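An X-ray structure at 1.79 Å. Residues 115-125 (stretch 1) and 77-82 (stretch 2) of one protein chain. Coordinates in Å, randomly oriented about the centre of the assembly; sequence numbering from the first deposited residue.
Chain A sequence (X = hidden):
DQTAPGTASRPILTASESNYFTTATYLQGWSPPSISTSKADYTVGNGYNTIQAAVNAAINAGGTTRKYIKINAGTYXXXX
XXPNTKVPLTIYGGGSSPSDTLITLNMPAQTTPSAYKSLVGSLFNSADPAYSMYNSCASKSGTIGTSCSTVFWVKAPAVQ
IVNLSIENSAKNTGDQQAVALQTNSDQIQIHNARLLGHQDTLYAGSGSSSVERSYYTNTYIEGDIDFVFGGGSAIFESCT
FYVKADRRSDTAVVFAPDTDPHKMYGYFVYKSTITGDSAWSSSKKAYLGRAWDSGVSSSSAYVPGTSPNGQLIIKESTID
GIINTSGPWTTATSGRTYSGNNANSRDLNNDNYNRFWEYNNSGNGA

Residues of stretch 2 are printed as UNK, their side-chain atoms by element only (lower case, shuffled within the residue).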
# COMPACT_ATOMS: atom_id res chain seq x y z
N ALA A 115 -6.57 1.37 24.93
CA ALA A 115 -7.43 0.54 24.13
C ALA A 115 -6.60 -0.42 23.26
O ALA A 115 -6.97 -1.59 23.07
CB ALA A 115 -8.34 1.40 23.27
N TYR A 116 -5.46 0.06 22.76
CA TYR A 116 -4.55 -0.77 21.95
C TYR A 116 -4.03 -1.92 22.80
O TYR A 116 -4.03 -3.08 22.35
CB TYR A 116 -3.41 0.08 21.40
CG TYR A 116 -2.26 -0.67 20.76
CD1 TYR A 116 -2.29 -1.05 19.41
CD2 TYR A 116 -1.14 -0.98 21.50
CE1 TYR A 116 -1.22 -1.73 18.84
CE2 TYR A 116 -0.06 -1.66 20.94
CZ TYR A 116 -0.10 -2.03 19.62
OH TYR A 116 0.98 -2.71 19.11
N LYS A 117 -3.63 -1.63 24.03
CA LYS A 117 -3.17 -2.68 24.93
C LYS A 117 -4.25 -3.72 25.17
O LYS A 117 -3.97 -4.93 25.14
CB LYS A 117 -2.67 -2.11 26.25
CG LYS A 117 -1.35 -1.37 26.12
CD LYS A 117 -0.78 -0.97 27.48
CE LYS A 117 -0.12 -2.15 28.18
NZ LYS A 117 0.30 -1.78 29.57
N SER A 118 -5.47 -3.27 25.43
CA SER A 118 -6.58 -4.19 25.68
C SER A 118 -6.84 -5.05 24.47
O SER A 118 -7.08 -6.24 24.60
CB SER A 118 -7.86 -3.45 26.06
OG SER A 118 -7.70 -2.84 27.32
N LEU A 119 -6.77 -4.44 23.29
CA LEU A 119 -7.09 -5.14 22.07
C LEU A 119 -6.03 -6.18 21.67
O LEU A 119 -6.38 -7.29 21.28
CB LEU A 119 -7.34 -4.14 20.94
CG LEU A 119 -8.01 -4.66 19.67
CD1 LEU A 119 -9.46 -5.04 19.93
CD2 LEU A 119 -7.92 -3.62 18.56
N VAL A 120 -4.75 -5.83 21.76
CA VAL A 120 -3.68 -6.73 21.23
C VAL A 120 -2.62 -7.18 22.23
O VAL A 120 -1.76 -8.03 21.90
CB VAL A 120 -2.96 -6.08 20.04
CG1 VAL A 120 -3.97 -5.60 19.00
CG2 VAL A 120 -2.08 -4.92 20.50
N GLY A 121 -2.68 -6.65 23.45
CA GLY A 121 -1.60 -6.83 24.41
C GLY A 121 -1.34 -8.29 24.73
O GLY A 121 -0.18 -8.69 24.94
N SER A 122 -2.40 -9.09 24.75
CA SER A 122 -2.27 -10.51 25.07
C SER A 122 -1.56 -11.31 23.98
O SER A 122 -1.31 -12.49 24.15
CB SER A 122 -3.64 -11.13 25.39
OG SER A 122 -4.53 -11.07 24.29
N LEU A 123 -1.21 -10.68 22.87
CA LEU A 123 -0.43 -11.37 21.84
C LEU A 123 1.07 -11.32 22.11
O LEU A 123 1.84 -12.00 21.41
CB LEU A 123 -0.73 -10.77 20.46
CG LEU A 123 -2.16 -10.99 19.98
CD1 LEU A 123 -2.46 -10.06 18.81
CD2 LEU A 123 -2.38 -12.44 19.58
N PHE A 124 1.49 -10.53 23.11
CA PHE A 124 2.91 -10.19 23.25
C PHE A 124 3.46 -10.41 24.67
O PHE A 124 2.91 -9.89 25.64
CB PHE A 124 3.16 -8.75 22.78
CG PHE A 124 2.79 -8.53 21.34
CD1 PHE A 124 3.66 -8.92 20.32
CD2 PHE A 124 1.60 -7.93 21.00
CE1 PHE A 124 3.33 -8.74 19.00
CE2 PHE A 124 1.26 -7.73 19.68
CZ PHE A 124 2.12 -8.13 18.67
N ASN A 125 4.49 -11.24 24.76
CA ASN A 125 5.30 -11.35 25.98
C ASN A 125 6.62 -10.59 25.77
O ASN A 125 7.13 -10.49 24.64
CB ASN A 125 5.54 -12.84 26.32
CG ASN A 125 6.42 -13.04 27.55
OD1 ASN A 125 7.63 -12.91 27.48
ND2 ASN A 125 5.80 -13.41 28.68
N UNK A 77 -9.10 -11.85 14.86
CA UNK A 77 -9.10 -10.47 15.34
C UNK A 77 -7.82 -10.19 16.13
O UNK A 77 -7.78 -10.25 17.36
c UNK A 77 -11.60 -10.35 15.24
n UNK A 77 -13.50 -11.32 16.32
c UNK A 77 -10.38 -10.17 16.13
c UNK A 77 -12.88 -10.20 15.99
o UNK A 77 -13.31 -9.09 16.29
N UNK A 78 -6.78 -9.89 15.38
CA UNK A 78 -5.44 -9.74 15.91
C UNK A 78 -4.57 -8.98 14.94
O UNK A 78 -4.93 -8.81 13.79
o UNK A 78 -3.81 -14.08 15.76
c UNK A 78 -5.21 -12.22 15.23
o UNK A 78 -5.90 -14.29 16.29
c UNK A 78 -4.96 -13.62 15.81
c UNK A 78 -4.80 -11.12 16.17
N UNK A 79 -3.45 -8.49 15.45
CA UNK A 79 -2.37 -8.00 14.59
C UNK A 79 -1.41 -9.12 14.23
O UNK A 79 -1.37 -10.17 14.89
c UNK A 79 -2.44 -5.63 15.41
c UNK A 79 -1.57 -6.86 15.24
c UNK A 79 -0.95 -7.29 16.56
N UNK A 80 -0.61 -8.87 13.20
CA UNK A 80 0.51 -9.73 12.81
C UNK A 80 1.71 -8.82 12.58
O UNK A 80 1.67 -7.95 11.70
c UNK A 80 -1.10 -11.28 11.68
c UNK A 80 0.20 -10.51 11.53
c UNK A 80 1.35 -11.45 11.17
N UNK A 81 2.75 -8.98 13.39
CA UNK A 81 3.93 -8.14 13.36
C UNK A 81 5.09 -9.01 12.92
O UNK A 81 5.39 -10.02 13.57
o UNK A 81 0.92 -3.36 16.70
c UNK A 81 2.33 -5.90 14.46
c UNK A 81 3.35 -6.42 15.23
c UNK A 81 4.26 -7.54 14.72
c UNK A 81 2.75 -4.85 16.99
c UNK A 81 1.51 -4.89 14.95
c UNK A 81 1.74 -4.37 16.22
c UNK A 81 3.55 -5.88 16.50
N UNK A 82 5.72 -8.62 11.82
CA UNK A 82 6.96 -9.28 11.36
C UNK A 82 8.12 -8.33 11.62
O UNK A 82 8.32 -7.40 10.85
c UNK A 82 8.15 -10.58 9.58
c UNK A 82 5.64 -10.22 9.38
c UNK A 82 5.31 -11.64 9.79
c UNK A 82 6.97 -9.65 9.86
O HOH W 1 -5.93 -9.57 19.57

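Position 77 carries five side-chain atoms: an unbranched run of three carbons, the third bonded to one oxygen and one nitrogen. That terminal pair is an amide, and three carbons make it the longer of the two amide side chains. Its CA-to-CB bond points sideways, and the closest approach of the side chain to stretch 1 is CB to Leu119 CD1, 6.5 Å. The residue is Gln77, and its part in the contact is played by its backbone: water 1 lies 3.0 Å from Gln77 O and 2.9 Å from Leu119 O, donating to both, and so ties together two carbonyls that could not bond to each other directly.

Position 78 also has three carbons, but the third bears two oxygens, which identifies a carboxylate. Its CB lies 3.7 Å from Leu123 CD1, so the closest approach to stretch 1 is made by CB. This is Glu78. Its CA and that of Val120 are 6.4 Å apart, the closest CA pairing across the stretches, and its chi1 of 33° falls between the usual wells. Glu78 OE1 is hydrogen-bonded elsewhere in the structure.

At position 79 there are three carbons, one bonded to CA and carrying the other two, with no heteroatom. CA to CB points toward stretch 1, and the forked methyls approach Val120, Leu123 and Phe124. A beta-branched side chain of this size is valine, hence Val79. Its CG1 lies 3.9 Å from Val120 CG1, while its CG2 is 3.9 Å from Leu123 CD1 and 3.8 Å from Phe124 CZ, the last approach being at the edge of the phenylalanine ring. The backbone fares less well: Val79 N sits 3.8 Å from Leu123 CD1, is buried by the contact and has no polar partner in the model.

Position 80 repeats the three-carbon fork, but its CA-to-CB bond points away and the side chain makes no contact with stretch 1. It is Val80, the first residue of the strand.

Position 81 shows one carbon leading to a six-carbon ring that bears a single oxygen, a phenol. Its CA-to-CB bond points toward stretch 1, and the oxygen reaches 2.5 Å from Tyr116 OH. The residue is Tyr81. Tyr116 OH donates to Tyr81 OH in this very short hydrogen bond. Tyr81 CD2 also lies 3.4 Å from Phe124 CZ; the two ring planes are inclined by 29°, with centroids 5.2 Å apart, so the rings are slid past each other and barely overlap.

Position 82 has four carbons, forked at the first, with one arm two carbons long. That is Ile82, out of reach of stretch 1.

The contact buries 321 Å², summed over both sides. Val79 and Tyr81 supply most of stretch 2's share: Val79 packs against Val120, Leu123 and Phe124, and Tyr81 against Phe124, while the CA-to-CB bond of intervening Val80 points away. The phenol pair adds a direct polar link, and water 1 a bridged one.

Stretch 2 77-82: QEVVYI
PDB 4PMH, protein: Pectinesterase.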